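PDB 7JQE: ESAT-6/WXG100 secretion system protein from Streptococcus gallolyticus, which forms the EsaA subunit of the type VIIb secretion system in the membrane and probably takes part in exporting bacterial toxins. Local coordinates for residues A125-V130 with E478-I483; S137-D142 with I161-Q166. All blocks are in the same frame, centred on the assembly; numbering follows the deposited sequence.

Contact 1: A125-V130 with E478-I483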
# COMPACT_ATOMS: atom_id res chain seq x y z
N ALA A 125 56.08 7.82 11.16
CA ALA A 125 54.82 8.33 11.69
C ALA A 125 53.75 8.39 10.61
O ALA A 125 52.59 8.06 10.86
CB ALA A 125 55.03 9.70 12.32
N THR A 126 54.12 8.83 9.40
CA THR A 126 53.14 8.88 8.32
C THR A 126 52.76 7.48 7.85
O THR A 126 51.62 7.25 7.45
CB THR A 126 53.67 9.70 7.14
OG1 THR A 126 54.62 8.92 6.41
CG2 THR A 126 54.34 10.97 7.64
N ARG A 127 53.71 6.54 7.89
CA ARG A 127 53.37 5.16 7.58
C ARG A 127 52.35 4.62 8.58
O ARG A 127 51.49 3.81 8.23
CB ARG A 127 54.63 4.30 7.57
CG ARG A 127 54.44 2.89 7.03
CD ARG A 127 55.70 2.06 7.21
NE ARG A 127 56.03 1.87 8.62
CZ ARG A 127 56.60 0.77 9.11
NH1 ARG A 127 56.90 -0.24 8.31
NH2 ARG A 127 56.85 0.68 10.41
N SER A 128 52.43 5.07 9.83
CA SER A 128 51.45 4.68 10.83
C SER A 128 50.07 5.23 10.49
O SER A 128 49.07 4.49 10.54
CB SER A 128 51.89 5.15 12.22
OG SER A 128 52.65 4.15 12.86
N LYS A 129 49.98 6.51 10.14
CA LYS A 129 48.70 7.09 9.77
C LYS A 129 48.10 6.40 8.56
O LYS A 129 46.88 6.23 8.46
CB LYS A 129 48.84 8.60 9.52
CG LYS A 129 49.27 9.38 10.76
CD LYS A 129 49.31 10.87 10.50
CE LYS A 129 49.93 11.61 11.68
NZ LYS A 129 49.91 13.09 11.52
N VAL A 130 48.95 5.99 7.61
CA VAL A 130 48.44 5.25 6.45
C VAL A 130 47.85 3.92 6.90
O VAL A 130 46.82 3.48 6.37
CB VAL A 130 49.55 5.06 5.40
CG1 VAL A 130 49.19 3.95 4.43
CG2 VAL A 130 49.80 6.36 4.65
N GLU A 478 55.19 0.70 -0.27
CA GLU A 478 56.16 1.67 -0.77
C GLU A 478 56.77 2.48 0.37
O GLU A 478 57.96 2.82 0.32
CB GLU A 478 55.49 2.59 -1.80
CG GLU A 478 55.09 1.87 -3.07
CD GLU A 478 54.39 2.77 -4.07
OE1 GLU A 478 54.13 3.94 -3.74
OE2 GLU A 478 54.10 2.29 -5.20
N LEU A 479 55.98 2.79 1.40
CA LEU A 479 56.53 3.51 2.54
C LEU A 479 57.49 2.64 3.34
O LEU A 479 58.52 3.13 3.82
CB LEU A 479 55.40 4.02 3.43
CG LEU A 479 54.53 5.12 2.82
CD1 LEU A 479 53.16 5.15 3.49
CD2 LEU A 479 55.22 6.47 2.94
N THR A 480 57.17 1.35 3.49
CA THR A 480 58.11 0.45 4.16
C THR A 480 59.40 0.32 3.37
O THR A 480 60.49 0.36 3.93
CB THR A 480 57.46 -0.92 4.38
OG1 THR A 480 56.38 -0.80 5.31
CG2 THR A 480 58.49 -1.89 4.95
N ASN A 481 59.28 0.15 2.05
CA ASN A 481 60.47 0.05 1.21
C ASN A 481 61.32 1.31 1.29
O ASN A 481 62.55 1.24 1.25
CB ASN A 481 60.06 -0.23 -0.24
CG ASN A 481 61.26 -0.42 -1.14
OD1 ASN A 481 61.86 -1.49 -1.18
ND2 ASN A 481 61.61 0.62 -1.89
N GLU A 482 60.67 2.48 1.41
CA GLU A 482 61.42 3.72 1.51
C GLU A 482 62.16 3.82 2.84
O GLU A 482 63.30 4.29 2.89
CB GLU A 482 60.48 4.91 1.31
CG GLU A 482 59.95 5.04 -0.12
CD GLU A 482 58.53 5.58 -0.18
OE1 GLU A 482 57.98 5.94 0.88
OE2 GLU A 482 57.97 5.65 -1.29
N ILE A 483 61.53 3.37 3.92
CA ILE A 483 62.21 3.34 5.22
C ILE A 483 63.46 2.47 5.14
O ILE A 483 64.51 2.82 5.68
CB ILE A 483 61.25 2.86 6.32
CG1 ILE A 483 60.03 3.78 6.40
CG2 ILE A 483 61.96 2.78 7.65
CD1 ILE A 483 59.01 3.36 7.43

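Contact 2: S137-D142 with I161-Q166. With EDO (1,2-ethanediol), chain L.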
# COMPACT_ATOMS: atom_id res chain seq x y z
N SER A 137 44.19 -0.39 12.13
CA SER A 137 45.12 -0.44 13.25
C SER A 137 46.49 -0.00 12.75
O SER A 137 46.64 0.43 11.60
CB SER A 137 45.15 -1.84 13.88
OG SER A 137 45.74 -2.78 12.99
N ASP A 138 47.50 -0.11 13.60
CA ASP A 138 48.88 0.23 13.26
C ASP A 138 49.70 -1.05 13.26
O ASP A 138 50.16 -1.50 14.31
CB ASP A 138 49.44 1.26 14.23
CG ASP A 138 50.88 1.65 13.91
OD1 ASP A 138 51.41 1.18 12.88
OD2 ASP A 138 51.48 2.42 14.68
N LEU A 139 49.89 -1.63 12.07
CA LEU A 139 50.61 -2.90 11.99
C LEU A 139 52.07 -2.74 12.39
O LEU A 139 52.66 -3.68 12.95
CB LEU A 139 50.51 -3.46 10.57
CG LEU A 139 49.11 -3.93 10.15
CD1 LEU A 139 49.09 -4.32 8.69
CD2 LEU A 139 48.65 -5.08 11.02
N ALA A 140 52.67 -1.58 12.15
CA ALA A 140 54.09 -1.34 12.41
C ALA A 140 54.93 -2.53 11.95
O ALA A 140 55.61 -3.20 12.73
CB ALA A 140 54.33 -1.05 13.89
N LEU A 141 54.86 -2.79 10.65
CA LEU A 141 55.60 -3.90 10.07
C LEU A 141 57.09 -3.71 10.32
O LEU A 141 57.63 -2.62 10.11
CB LEU A 141 55.32 -3.99 8.57
CG LEU A 141 55.79 -5.26 7.86
CD1 LEU A 141 55.01 -6.46 8.36
CD2 LEU A 141 55.64 -5.11 6.35
N ASP A 142 57.75 -4.77 10.80
CA ASP A 142 59.16 -4.70 11.16
C ASP A 142 60.03 -4.86 9.92
O ASP A 142 60.00 -5.90 9.25
CB ASP A 142 59.48 -5.78 12.20
CG ASP A 142 60.97 -5.93 12.45
OD1 ASP A 142 61.54 -5.08 13.16
OD2 ASP A 142 61.56 -6.90 11.93
N ILE A 161 53.43 -9.69 0.25
CA ILE A 161 52.96 -11.02 0.63
C ILE A 161 52.78 -11.12 2.14
O ILE A 161 51.86 -11.78 2.63
CB ILE A 161 53.93 -12.10 0.11
CG1 ILE A 161 53.90 -12.15 -1.42
CG2 ILE A 161 53.59 -13.46 0.71
CD1 ILE A 161 54.79 -13.21 -2.01
N ASP A 162 53.65 -10.46 2.90
CA ASP A 162 53.51 -10.48 4.36
C ASP A 162 52.30 -9.68 4.82
O ASP A 162 51.62 -10.06 5.78
CB ASP A 162 54.78 -9.96 5.02
CG ASP A 162 55.85 -11.03 5.17
OD1 ASP A 162 55.50 -12.22 5.25
OD2 ASP A 162 57.05 -10.67 5.20
N LEU A 163 52.01 -8.56 4.15
CA LEU A 163 50.88 -7.74 4.56
C LEU A 163 49.55 -8.42 4.26
O LEU A 163 48.61 -8.34 5.06
CB LEU A 163 50.95 -6.37 3.88
CG LEU A 163 52.04 -5.44 4.43
CD1 LEU A 163 52.26 -4.24 3.52
CD2 LEU A 163 51.66 -4.97 5.83
N LEU A 164 49.45 -9.09 3.11
CA LEU A 164 48.19 -9.73 2.74
C LEU A 164 47.86 -10.90 3.67
O LEU A 164 46.68 -11.18 3.91
CB LEU A 164 48.24 -10.20 1.29
CG LEU A 164 48.25 -9.08 0.24
CD1 LEU A 164 48.36 -9.65 -1.16
CD2 LEU A 164 47.01 -8.22 0.38
N ASN A 165 48.87 -11.59 4.19
CA ASN A 165 48.65 -12.66 5.15
C ASN A 165 48.48 -12.15 6.57
O ASN A 165 48.36 -12.95 7.50
CB ASN A 165 49.80 -13.67 5.11
CG ASN A 165 49.79 -14.51 3.85
OD1 ASN A 165 50.79 -14.60 3.14
ND2 ASN A 165 48.66 -15.14 3.58
N GLN A 166 48.47 -10.83 6.76
CA GLN A 166 48.38 -10.23 8.09
C GLN A 166 47.17 -9.34 8.27
O GLN A 166 46.76 -9.12 9.42
CB GLN A 166 49.65 -9.41 8.38
CG GLN A 166 49.80 -8.96 9.82
CD GLN A 166 51.15 -8.32 10.10
OE1 GLN A 166 52.08 -8.43 9.30
NE2 GLN A 166 51.27 -7.66 11.25
C1 EDO L . 58.82 -13.70 5.57
O1 EDO L . 59.11 -12.44 6.18
C2 EDO L . 59.86 -14.01 4.50
O2 EDO L . 59.59 -15.29 3.92

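Contact 1: A125-V130 with E478-I483
Arg127 and Leu479 lie at the centre of a buried helix-helix contact. It joins helix 102-135 to helix 462-491. The short segments run nearly antiparallel, at 163°, with their axes 10.1 Å apart. Long side chains fill this distance. Arg127 leaves its helix with CG anti to the backbone N (chi1 -170°), and this CG passes Leu479 CB at 3.9 Å. The chain then bends at chi3, so that NE lies beside Ile483 CD1. Ile483 CD1 lies over one face of the guanidinium, 3.5 Å from Arg127 NE, and the two side chains meet at about a right angle. At the guanidinium edge, Arg127 NH1 donates to Thr480 OG1 over 3.1 Å. The acceptor lies in the guanidinium plane and the bond is fairly straight, at 160°. Thr480 OG1 also bonds to Tyr476 O one turn earlier, so the hydroxyl is gripped from two sides of the contact. The two helices are distant in sequence and belong to the helical bundle that carries both ends of the modelled chain. On the apolar side, Val130 CG2 and Leu479 CD1 meet tip to tip at 3.8 Å. Thr126 OG1 comes within 4.3 Å of Leu479 CD2. The second subunit packs close by: Lys129 pairs in a salt bridge with Glu478 of the second subunit, and Glu478 with Lys129 of the second subunit.

Contact 2: S137-D142 with I161-Q166
The side-chain amide of Gln166 meets Leu139 and Leu141 with two different parts. Leu139 CD2 stands off the amide plane, out beside Gln166 NE2, at 3.7 Å. Leu141 CD1 lies beyond the oxygen, somewhat out of the amide plane, 3.7 Å from Gln166 OE1. Gln166 reaches this place on an extended chain, with CG anti to the backbone N (chi1 -169°). Both are van der Waals contacts of methyl groups with an amide. The other flat group is the Asp162 carboxylate. Its OD2 accepts a hydrogen bond from O1 of 1,2-ethanediol at 2.9 Å. The diol probably comes from the crystallisation liquor. Tyr146 OH also bonds to Asp162 OD2.

The rest of the contact is apolar. Leu163 CD2 touches Leu139 CD1 at 3.9 Å and Leu141 CD2 at 4.0 Å, so one methyl serves both loop leucines. In the fold, the loop that leaves helix 102-135 is laid here against the C-terminal end of helix 152-164. The helix ends at Leu164, and Gln166 N bonds to Leu163 O in the turn that follows. In the loop, Ala140 has a left-handed backbone and points its CB away from the helix, while Leu139 and Leu141 both point theirs toward it. A weak bond from Ala140 N to Asp138 OD1, at 3.1 Å and 127°, gives the spacing of an Asx turn. Loop and helix both meet helix 462-491: Leu141 N bonds to Tyr476 OH, and Leu163 packs on Tyr476 and Thr477. Gln166 lies at the exposed border of the contact.

In the fold
The centres of the two contacts are about 12 Å apart, on the same side of the chain's centre, in the helical bundle at one end of the elongated chain. Contact 2 is local in sequence and nested inside the long loop that contact 1 closes. That loop includes both beta sheets. Helix 102-135 supplies one side of contact 1 and leads directly into the loop of contact 2. The two are tied together: Ser128 OG probably bonds to Asp138 OD2, and Arg127 NH1 to Leu141 O. The bundle thus brings together early and late parts of the chain, consistent with both ends pointing toward the membrane in EsaA.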